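Rho guanine nucleotide exchange factor 3 (Mus musculus, PDB 2Z0Q) acts as a guanine nucleotide exchange factor for the small GTPases RhoA and RhoB, this chain being its DH-PH part. Local coordinates at residues R20-A23 / I24-S28; V161-P164 / L165-R168; D47-K51 / L52-T56; E31-L34 / I35-L38. All coordinates share one frame; numbering follows the deposited sequence.

Contact 1. Residues R20-A23 / I24-S28; sequences RQEA and IFELS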
loop_
_atom_site.group_PDB
_atom_site.type_symbol
_atom_site.label_atom_id
_atom_site.label_comp_id
_atom_site.label_asym_id
_atom_site.label_seq_id
_atom_site.Cartn_x
_atom_site.Cartn_y
_atom_site.Cartn_z
ATOM N N ARG A 20 -29.931 11.356 0.980
ATOM C CA ARG A 20 -29.663 10.462 2.104
ATOM C C ARG A 20 -29.889 9.014 1.644
ATOM O O ARG A 20 -29.102 8.144 1.922
ATOM C CB ARG A 20 -30.622 10.741 3.245
ATOM C CG ARG A 20 -30.174 10.056 4.549
ATOM C CD ARG A 20 -31.127 10.368 5.726
ATOM N NE ARG A 20 -32.462 9.750 5.608
ATOM C CZ ARG A 20 -32.843 8.625 6.213
ATOM N NH1 ARG A 20 -32.019 7.938 6.990
ATOM N NH2 ARG A 20 -34.082 8.186 6.052
ATOM N N GLN A 21 -30.975 8.783 0.906
ATOM C CA GLN A 21 -31.232 7.414 0.423
ATOM C C GLN A 21 -30.147 6.988 -0.551
ATOM O O GLN A 21 -29.751 5.828 -0.553
ATOM C CB GLN A 21 -32.642 7.275 -0.196
ATOM C CG GLN A 21 -33.786 7.474 0.806
ATOM C CD GLN A 21 -33.753 6.431 1.916
ATOM O OE1 GLN A 21 -33.537 5.257 1.670
ATOM N NE2 GLN A 21 -33.966 6.870 3.144
ATOM N N GLU A 22 -29.673 7.908 -1.400
ATOM C CA GLU A 22 -28.587 7.582 -2.293
ATOM C C GLU A 22 -27.335 7.176 -1.480
ATOM O O GLU A 22 -26.685 6.161 -1.762
ATOM C CB GLU A 22 -28.236 8.790 -3.180
ATOM C CG GLU A 22 -29.283 8.990 -4.270
ATOM C CD GLU A 22 -28.815 9.988 -5.333
ATOM O OE1 GLU A 22 -27.907 10.788 -5.040
ATOM O OE2 GLU A 22 -29.356 9.953 -6.466
ATOM N N ALA A 23 -27.020 7.968 -0.459
ATOM C CA ALA A 23 -25.825 7.689 0.320
ATOM C C ALA A 23 -25.892 6.314 1.008
ATOM O O ALA A 23 -24.888 5.615 1.098
ATOM C CB ALA A 23 -25.598 8.843 1.378
ATOM N N ILE A 24 -27.075 5.937 1.487
ATOM C CA ILE A 24 -27.245 4.653 2.175
ATOM C C ILE A 24 -27.134 3.485 1.175
ATOM O O ILE A 24 -26.498 2.454 1.429
ATOM C CB ILE A 24 -28.595 4.631 2.890
ATOM C CG1 ILE A 24 -28.528 5.561 4.095
ATOM C CG2 ILE A 24 -28.960 3.201 3.347
ATOM C CD1 ILE A 24 -29.912 5.828 4.717
ATOM N N PHE A 25 -27.739 3.668 0.007
ATOM C CA PHE A 25 -27.678 2.619 -0.997
ATOM C C PHE A 25 -26.226 2.422 -1.455
ATOM O O PHE A 25 -25.766 1.291 -1.610
ATOM C CB PHE A 25 -28.566 2.983 -2.209
ATOM C CG PHE A 25 -28.920 1.797 -3.057
ATOM C CD1 PHE A 25 -29.908 0.920 -2.634
ATOM C CD2 PHE A 25 -28.215 1.516 -4.208
ATOM C CE1 PHE A 25 -30.178 -0.234 -3.353
ATOM C CE2 PHE A 25 -28.481 0.347 -4.943
ATOM C CZ PHE A 25 -29.454 -0.510 -4.504
ATOM N N GLU A 26 -25.510 3.537 -1.648
ATOM C CA GLU A 26 -24.123 3.516 -2.084
ATOM C C GLU A 26 -23.242 2.769 -1.091
ATOM O O GLU A 26 -22.336 2.030 -1.482
ATOM C CB GLU A 26 -23.607 4.951 -2.278
ATOM C CG GLU A 26 -24.138 5.599 -3.610
ATOM C CD GLU A 26 -24.148 7.124 -3.600
ATOM O OE1 GLU A 26 -23.403 7.735 -2.799
ATOM O OE2 GLU A 26 -24.910 7.724 -4.400
ATOM N N LEU A 27 -23.489 3.008 0.200
ATOM C CA LEU A 27 -22.735 2.303 1.238
ATOM C C LEU A 27 -22.842 0.795 1.033
ATOM O O LEU A 27 -21.848 0.089 1.004
ATOM C CB LEU A 27 -23.299 2.638 2.618
ATOM C CG LEU A 27 -22.640 1.835 3.755
ATOM C CD1 LEU A 27 -21.172 2.216 3.820
ATOM C CD2 LEU A 27 -23.325 2.192 5.117
ATOM N N SER A 28 -24.051 0.289 0.868
ATOM C CA SER A 28 -24.181 -1.159 0.712
ATOM C C SER A 28 -23.614 -1.629 -0.632
ATOM O O SER A 28 -23.025 -2.726 -0.727
ATOM C CB SER A 28 -25.649 -1.604 0.860
ATOM O OG SER A 28 -26.279 -1.519 -0.393
#

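Contact 2. Residues V161-P164 / L165-R168; sequences VKYP and LLLR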
loop_
_atom_site.group_PDB
_atom_site.type_symbol
_atom_site.label_atom_id
_atom_site.label_comp_id
_atom_site.label_asym_id
_atom_site.label_seq_id
_atom_site.Cartn_x
_atom_site.Cartn_y
_atom_site.Cartn_z
ATOM N N VAL A 161 -10.217 3.164 4.930
ATOM C CA VAL A 161 -9.887 4.581 4.886
ATOM C C VAL A 161 -11.027 5.450 4.392
ATOM O O VAL A 161 -11.139 6.621 4.782
ATOM C CB VAL A 161 -8.601 4.781 4.004
ATOM C CG1 VAL A 161 -8.490 6.210 3.451
ATOM C CG2 VAL A 161 -7.400 4.412 4.810
ATOM N N LYS A 162 -11.885 4.857 3.566
ATOM C CA LYS A 162 -13.009 5.541 2.965
ATOM C C LYS A 162 -14.265 5.533 3.822
ATOM O O LYS A 162 -15.203 6.277 3.546
ATOM C CB LYS A 162 -13.331 4.919 1.597
ATOM C CG LYS A 162 -14.106 5.856 0.674
ATOM C CD LYS A 162 -14.264 5.255 -0.740
ATOM C CE LYS A 162 -15.145 6.146 -1.620
ATOM N NZ LYS A 162 -15.461 5.447 -2.893
ATOM N N TYR A 163 -14.300 4.756 4.912
ATOM C CA TYR A 163 -15.559 4.723 5.663
ATOM C C TYR A 163 -15.990 6.096 6.230
ATOM O O TYR A 163 -17.162 6.444 6.191
ATOM C CB TYR A 163 -15.511 3.682 6.802
ATOM C CG TYR A 163 -15.848 2.264 6.367
ATOM C CD1 TYR A 163 -17.056 1.982 5.713
ATOM C CD2 TYR A 163 -14.977 1.203 6.622
ATOM C CE1 TYR A 163 -17.384 0.699 5.324
ATOM C CE2 TYR A 163 -15.291 -0.071 6.242
ATOM C CZ TYR A 163 -16.500 -0.331 5.585
ATOM O OH TYR A 163 -16.815 -1.611 5.169
ATOM N N PRO A 164 -15.040 6.885 6.787
ATOM C CA PRO A 164 -15.471 8.182 7.318
ATOM C C PRO A 164 -16.201 9.025 6.226
ATOM O O PRO A 164 -17.258 9.613 6.477
ATOM C CB PRO A 164 -14.155 8.824 7.782
ATOM C CG PRO A 164 -13.340 7.647 8.218
ATOM C CD PRO A 164 -13.632 6.612 7.100
ATOM N N LEU A 165 -15.622 9.059 5.033
ATOM C CA LEU A 165 -16.199 9.818 3.918
ATOM C C LEU A 165 -17.607 9.303 3.575
ATOM O O LEU A 165 -18.548 10.076 3.405
ATOM C CB LEU A 165 -15.270 9.677 2.685
ATOM C CG LEU A 165 -15.698 10.328 1.356
ATOM C CD1 LEU A 165 -14.438 10.440 0.409
ATOM C CD2 LEU A 165 -16.779 9.519 0.696
ATOM N N LEU A 166 -17.736 7.982 3.497
ATOM C CA LEU A 166 -19.018 7.376 3.129
ATOM C C LEU A 166 -20.092 7.566 4.190
ATOM O O LEU A 166 -21.246 7.859 3.862
ATOM C CB LEU A 166 -18.823 5.875 2.867
ATOM C CG LEU A 166 -17.941 5.442 1.721
ATOM C CD1 LEU A 166 -17.646 3.881 1.847
ATOM C CD2 LEU A 166 -18.691 5.759 0.414
ATOM N N LEU A 167 -19.729 7.377 5.466
ATOM C CA LEU A 167 -20.718 7.561 6.518
ATOM C C LEU A 167 -21.044 9.055 6.680
ATOM O O LEU A 167 -22.156 9.395 7.011
ATOM C CB LEU A 167 -20.209 7.003 7.855
ATOM C CG LEU A 167 -19.843 5.524 7.790
ATOM C CD1 LEU A 167 -19.630 4.991 9.245
ATOM C CD2 LEU A 167 -20.937 4.731 7.082
ATOM N N ARG A 168 -20.063 9.946 6.465
ATOM C CA ARG A 168 -20.368 11.361 6.597
ATOM C C ARG A 168 -21.315 11.843 5.462
ATOM O O ARG A 168 -22.087 12.780 5.638
ATOM C CB ARG A 168 -19.058 12.210 6.646
ATOM C CG ARG A 168 -19.344 13.605 7.140
ATOM C CD ARG A 168 -18.067 14.438 7.317
ATOM N NE ARG A 168 -17.125 13.836 8.251
ATOM C CZ ARG A 168 -15.985 13.220 7.914
ATOM N NH1 ARG A 168 -15.595 13.087 6.644
ATOM N NH2 ARG A 168 -15.193 12.755 8.877
HETATM O O HOH W 1 -12.607 8.934 4.521
#

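Contact 3. Residues D47-K51 / L52-T56; sequences DPMLK and LSIMT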
loop_
_atom_site.group_PDB
_atom_site.type_symbol
_atom_site.label_atom_id
_atom_site.label_comp_id
_atom_site.label_asym_id
_atom_site.label_seq_id
_atom_site.Cartn_x
_atom_site.Cartn_y
_atom_site.Cartn_z
ATOM N N ASP A 47 -6.928 -19.745 -6.538
ATOM C CA ASP A 47 -7.273 -21.100 -6.975
ATOM C C ASP A 47 -6.505 -21.576 -8.225
ATOM O O ASP A 47 -5.975 -22.693 -8.245
ATOM C CB ASP A 47 -8.776 -21.225 -7.219
ATOM C CG ASP A 47 -9.586 -21.130 -5.941
ATOM O OD1 ASP A 47 -9.010 -21.344 -4.842
ATOM O OD2 ASP A 47 -10.805 -20.856 -6.052
ATOM N N PRO A 48 -6.443 -20.741 -9.281
ATOM C CA PRO A 48 -5.746 -21.062 -10.534
ATOM C C PRO A 48 -4.252 -21.304 -10.379
ATOM O O PRO A 48 -3.701 -22.211 -11.004
ATOM C CB PRO A 48 -6.022 -19.842 -11.407
ATOM C CG PRO A 48 -7.338 -19.362 -10.901
ATOM C CD PRO A 48 -7.187 -19.479 -9.418
HETATM N N MSE A 49 -3.592 -20.489 -9.561
HETATM C CA MSE A 49 -2.154 -20.636 -9.362
HETATM C C MSE A 49 -1.860 -21.864 -8.521
HETATM O O MSE A 49 -0.821 -22.501 -8.680
HETATM C CB MSE A 49 -1.551 -19.365 -8.715
HETATM C CG MSE A 49 -1.516 -18.135 -9.654
HETATM SE SE MSE A 49 -0.515 -16.561 -9.026
HETATM C CE MSE A 49 -1.739 -16.002 -7.647
ATOM N N LEU A 50 -2.790 -22.198 -7.633
ATOM C CA LEU A 50 -2.654 -23.362 -6.762
ATOM C C LEU A 50 -2.702 -24.632 -7.601
ATOM O O LEU A 50 -1.862 -25.510 -7.447
ATOM C CB LEU A 50 -3.791 -23.387 -5.726
ATOM C CG LEU A 50 -3.868 -24.576 -4.760
ATOM C CD1 LEU A 50 -4.744 -24.208 -3.561
ATOM C CD2 LEU A 50 -4.438 -25.809 -5.475
ATOM N N LYS A 51 -3.690 -24.712 -8.494
ATOM C CA LYS A 51 -3.858 -25.874 -9.362
ATOM C C LYS A 51 -2.689 -26.074 -10.311
ATOM O O LYS A 51 -2.406 -27.206 -10.713
ATOM C CB LYS A 51 -5.140 -25.745 -10.181
ATOM C CG LYS A 51 -6.397 -25.938 -9.374
ATOM C CD LYS A 51 -7.620 -25.832 -10.268
ATOM C CE LYS A 51 -8.895 -25.860 -9.442
ATOM N NZ LYS A 51 -8.916 -24.736 -8.458
ATOM N N LEU A 52 -2.018 -24.980 -10.663
ATOM C CA LEU A 52 -0.885 -25.027 -11.581
ATOM C C LEU A 52 0.450 -24.797 -10.882
ATOM O O LEU A 52 1.482 -24.591 -11.539
ATOM C CB LEU A 52 -1.073 -23.988 -12.684
ATOM C CG LEU A 52 -2.286 -24.201 -13.593
ATOM C CD1 LEU A 52 -2.483 -22.965 -14.465
ATOM C CD2 LEU A 52 -2.091 -25.447 -14.461
ATOM N N SER A 53 0.421 -24.811 -9.551
ATOM C CA SER A 53 1.625 -24.634 -8.733
ATOM C C SER A 53 2.492 -23.444 -9.134
ATOM O O SER A 53 3.717 -23.534 -9.097
ATOM C CB SER A 53 2.471 -25.914 -8.806
ATOM O OG SER A 53 1.699 -27.053 -8.478
ATOM N N ILE A 54 1.864 -22.333 -9.520
ATOM C CA ILE A 54 2.589 -21.120 -9.938
ATOM C C ILE A 54 3.419 -20.509 -8.800
ATOM O O ILE A 54 4.427 -19.853 -9.028
ATOM C CB ILE A 54 1.601 -20.089 -10.473
ATOM C CG1 ILE A 54 0.815 -20.716 -11.621
ATOM C CG2 ILE A 54 2.341 -18.817 -10.937
ATOM C CD1 ILE A 54 -0.336 -19.868 -12.101
HETATM N N MSE A 55 2.975 -20.733 -7.573
HETATM C CA MSE A 55 3.679 -20.262 -6.385
HETATM C C MSE A 55 3.490 -21.381 -5.373
HETATM O O MSE A 55 2.601 -22.214 -5.534
HETATM C CB MSE A 55 3.048 -18.982 -5.818
HETATM C CG MSE A 55 3.210 -17.719 -6.663
HETATM SE SE MSE A 55 2.630 -16.108 -5.690
HETATM C CE MSE A 55 4.095 -15.943 -4.488
ATOM N N THR A 56 4.289 -21.399 -4.321
ATOM C CA THR A 56 4.133 -22.455 -3.326
ATOM C C THR A 56 2.837 -22.276 -2.525
ATOM O O THR A 56 2.214 -21.209 -2.547
ATOM C CB THR A 56 5.327 -22.492 -2.361
ATOM O OG1 THR A 56 5.227 -21.417 -1.412
ATOM C CG2 THR A 56 6.628 -22.364 -3.152
HETATM O O HOH W 2 0.202 -26.774 -6.030
HETATM O O HOH W 3 0.584 -28.338 -10.447
#

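Contact 4. Residues E31-L34 / I35-L38; sequences EEDL and IEDL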
loop_
_atom_site.group_PDB
_atom_site.type_symbol
_atom_site.label_atom_id
_atom_site.label_comp_id
_atom_site.label_asym_id
_atom_site.label_seq_id
_atom_site.Cartn_x
_atom_site.Cartn_y
_atom_site.Cartn_z
ATOM N N GLU A 31 -20.008 -2.433 -0.234
ATOM C CA GLU A 31 -19.752 -3.676 0.505
ATOM C C GLU A 31 -19.850 -4.812 -0.542
ATOM O O GLU A 31 -18.985 -5.698 -0.627
ATOM C CB GLU A 31 -20.816 -3.880 1.585
ATOM C CG GLU A 31 -20.767 -2.806 2.708
ATOM C CD GLU A 31 -19.424 -2.805 3.374
ATOM O OE1 GLU A 31 -18.961 -3.897 3.735
ATOM O OE2 GLU A 31 -18.809 -1.727 3.528
ATOM N N GLU A 32 -20.905 -4.748 -1.346
ATOM C CA GLU A 32 -21.113 -5.756 -2.374
ATOM C C GLU A 32 -19.931 -5.817 -3.331
ATOM O O GLU A 32 -19.450 -6.917 -3.645
ATOM C CB GLU A 32 -22.414 -5.468 -3.124
ATOM C CG GLU A 32 -22.732 -6.464 -4.228
ATOM C CD GLU A 32 -24.189 -6.330 -4.675
ATOM O OE1 GLU A 32 -24.698 -5.185 -4.683
ATOM O OE2 GLU A 32 -24.815 -7.356 -5.013
ATOM N N ASP A 33 -19.464 -4.653 -3.782
ATOM C CA ASP A 33 -18.313 -4.545 -4.689
ATOM C C ASP A 33 -17.035 -5.130 -4.049
ATOM O O ASP A 33 -16.240 -5.820 -4.713
ATOM C CB ASP A 33 -18.037 -3.068 -5.053
ATOM C CG ASP A 33 -19.082 -2.489 -6.011
ATOM O OD1 ASP A 33 -19.899 -3.262 -6.547
ATOM O OD2 ASP A 33 -19.089 -1.252 -6.221
ATOM N N LEU A 34 -16.808 -4.811 -2.775
ATOM C CA LEU A 34 -15.624 -5.331 -2.084
ATOM C C LEU A 34 -15.670 -6.882 -1.977
ATOM O O LEU A 34 -14.680 -7.561 -2.270
ATOM C CB LEU A 34 -15.521 -4.719 -0.674
ATOM C CG LEU A 34 -14.386 -5.284 0.193
ATOM C CD1 LEU A 34 -13.986 -4.285 1.297
ATOM C CD2 LEU A 34 -14.871 -6.594 0.828
ATOM N N ILE A 35 -16.818 -7.412 -1.574
ATOM C CA ILE A 35 -16.995 -8.880 -1.416
ATOM C C ILE A 35 -16.753 -9.546 -2.781
ATOM O O ILE A 35 -16.027 -10.540 -2.894
ATOM C CB ILE A 35 -18.424 -9.192 -0.918
ATOM C CG1 ILE A 35 -18.616 -8.661 0.524
ATOM C CG2 ILE A 35 -18.717 -10.692 -1.013
ATOM C CD1 ILE A 35 -20.054 -8.638 0.994
ATOM N N GLU A 36 -17.349 -8.978 -3.821
ATOM C CA GLU A 36 -17.188 -9.502 -5.174
ATOM C C GLU A 36 -15.735 -9.489 -5.642
ATOM O O GLU A 36 -15.273 -10.451 -6.267
ATOM C CB GLU A 36 -18.043 -8.690 -6.158
ATOM C CG GLU A 36 -17.644 -8.893 -7.606
ATOM C CD GLU A 36 -18.424 -8.000 -8.566
ATOM O OE1 GLU A 36 -18.238 -6.759 -8.531
ATOM O OE2 GLU A 36 -19.228 -8.546 -9.349
ATOM N N ASP A 37 -15.005 -8.415 -5.358
ATOM C CA ASP A 37 -13.612 -8.347 -5.785
ATOM C C ASP A 37 -12.706 -9.290 -4.970
ATOM O O ASP A 37 -11.788 -9.899 -5.527
ATOM C CB ASP A 37 -13.096 -6.909 -5.715
ATOM C CG ASP A 37 -13.671 -6.023 -6.817
ATOM O OD1 ASP A 37 -14.309 -6.547 -7.752
ATOM O OD2 ASP A 37 -13.478 -4.795 -6.752
ATOM N N LEU A 38 -12.949 -9.424 -3.670
ATOM C CA LEU A 38 -12.139 -10.346 -2.872
ATOM C C LEU A 38 -12.430 -11.815 -3.255
ATOM O O LEU A 38 -11.531 -12.660 -3.223
ATOM C CB LEU A 38 -12.384 -10.157 -1.374
ATOM C CG LEU A 38 -11.884 -8.823 -0.785
ATOM C CD1 LEU A 38 -12.006 -8.865 0.746
ATOM C CD2 LEU A 38 -10.462 -8.571 -1.225
#

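Contact 1. Residues R20-A23 / I24-S28
Arg20 and Ile24, one helical turn apart, send their side chains the same way and lie alongside each other, with Arg20 NH1 3.7 Å from Ile24 CD1. The arginine chain is straight until it bends at its third torsion (chi3 69°), which turns the guanidinium so that NH1 comes beside the isoleucine methyl. There NE forms a salt bridge with Glu17 and NH1 bonds to the carbonyl of Glu92, fixing the polar end while the methyl group packs beside it. Ile24 CG1, which stands next to its own backbone N (chi1 -72°), lies 3.4 Å from Arg20 O, the same oxygen that accepts the Ile24 N bond of 3.0 Å.

On another face of the helix Glu26 lies, extended, against the preceding turn. Its CG comes within 3.2 Å of Glu22 O, and its OE2 is 3.7 Å from Glu22 CB. The two carboxylates stay apart, with 4.3 Å between Glu22 OE1 and Glu26 OE2, and as like charges they would probably repel weakly. Ser28 OG donates to Phe25 O over 3.1 Å, a side-chain bond to the turn before.

This is the first long helix of the DH domain, 15-51. Ala23, Ile24 and Leu27 face helix 155-172, meeting Ile170 there, whereas Ser28 packs against Leu78 and Leu81 of helix 67-84.

Contact 2. Residues V161-P164 / L165-R168
Leu167 N donates to Tyr163 O across 2.8 Å in an almost straight bond (173° at the hydrogen), and Arg168 N reaches Pro164 O at the same length of 2.8 Å. These bonds run through a helix that is kinked at Pro164, whose N has no hydrogen to give to the turn before. Val161 O and Leu165 N, which a regular helix would bond directly, stand 5.1 Å apart, and a water fills the step by donating to Val161 O and accepting from Leu165 N. The sequence around the proline matches the Tyr-Pro-Leu-Leu signature of DH domains, in a helix that in relatives forms part of the GTPase-binding surface.

The phenol of Tyr163 extends from the helix to bond through OH to the carboxylate of Glu31 on helix 15-51. Its ring also meets Leu166 obliquely. Leu166 leans across Lys162, the leucine CG 4.0 Å from the lysine CG; the extended lysine chain continues past the leucine, bringing its CE to 4.1 Å from Leu166 CD2. Leu167 tucks CG 3.3 Å from Tyr163 O and packs on Ala187 and Ile188 of helix 180-213. The third torsion of Arg168 (chi3 -59°) bends the guanidinium back over the preceding turn, where Pro164 O sits 3.8 Å above one face, toward the rim of the group.

Contact 3. Residues D47-K51 / L52-T56
Selenomethionine Met49 and Ile54 are aimed at each other by their first torsions, which set CG of Met49 (chi1 -70°) and CG1 of Ile54 (chi1 -57°) each beside its own backbone N. The side chains cross at about a right angle, and Ile54 CD1 presses to 3.2 Å from Met49 CG, tighter than an ordinary carbon contact. Farther out, Ile54 CG2 lies 4.1 Å from the selenium of Met49.

The backbone makes this possible through a Schellman motif. Ser53 takes a positive phi of 49°, turning the chain back so that Ile54 N bonds to Met49 O at 2.8 Å. Ser53 N, standing above the carbonyl plane, bonds to Leu50 O at 3.2 Å. Two waters join Ser53 OG to the last carbonyls of the helix, one at Leu50 O and the other at Lys51 O. Replacing Ile54 with an alanine would probably open a gap over the methylene groups of Met49 and leave its chain freer to turn.

The turn ends helix 15-51 and leads to helix 57-64, on which Met49 rests at Leu60 and Phe64. Ile54 also touches Val131 of helix 129-132, while Met55 reaches helix 107-125.

Contact 4. Residues E31-L34 / I35-L38
Asp37 holds its carboxylate flat beneath the backbone of the turn before: Asp33 O stands over the plane, 3.3 Å above CG of Asp37 and at nearly equal distances from its two oxygens. The torsion that sets CG beside the backbone N (chi1 -73°) produces this overlap, and the same Asp33 O accepts the Asp37 N bond of 2.9 Å. The carboxylates of Asp33 and Glu36 come near each other on the exposed side without touching. Asp33 OD1 and Glu36 OE1 are 4.4 Å apart, a pairing of like charges that solvent would probably soften.

The buried side is largely apolar. Leu34 and Leu38 slant across one another, Leu34 CD2 lying 3.7 Å from Leu38 CD1. Leu38 CG in turn rests 3.4 Å from Leu34 O, whose hydrogen bond from Leu38 N is 2.9 Å long. Ile35 lays CG1 3.2 Å from Glu31 O and CD1 3.5 Å from the same oxygen, and farther along it touches His74 and Glu75 of helix 67-84. Cutting Ile35 back to an alanine, which keeps CB but not CG1 and CD1, is likely to thin the cover over Glu31 O and weaken the packing on His74 and Glu75.

Glu31 is the buried exception, its charge matched by Arg159 at OE2, where Tyr163 also bonds, and its OE1 held by His74. Leu34 and Leu38 close over Ile155 of helix 155-172. Apart from Glu31, polar residues outward and leucines or isoleucine inward make this an amphipathic turn of a long core helix, as expected in the all-helical bundle of a DH domain.

Overall arrangement
All four contacts belong to the DH domain, and three follow one another along helix 15-51: contact 1 near its start, contact 4 in its middle and contact 3 where the helix ends and the chain enters the loop to helix 57-64. The centres of contacts 1 and 3 are about 39 Å apart, with contact 4 about 16 Å from the first and about 23 Å from the second. Contact 2 comes last in sequence, on helix 155-172, and ties the two helices together: Leu27 packs on Leu167, joining it to contact 1, and Tyr163 bonds to Glu31, joining it to contact 4. These two helices form part of the bundle that, in DH domains generally, engages the GTPase.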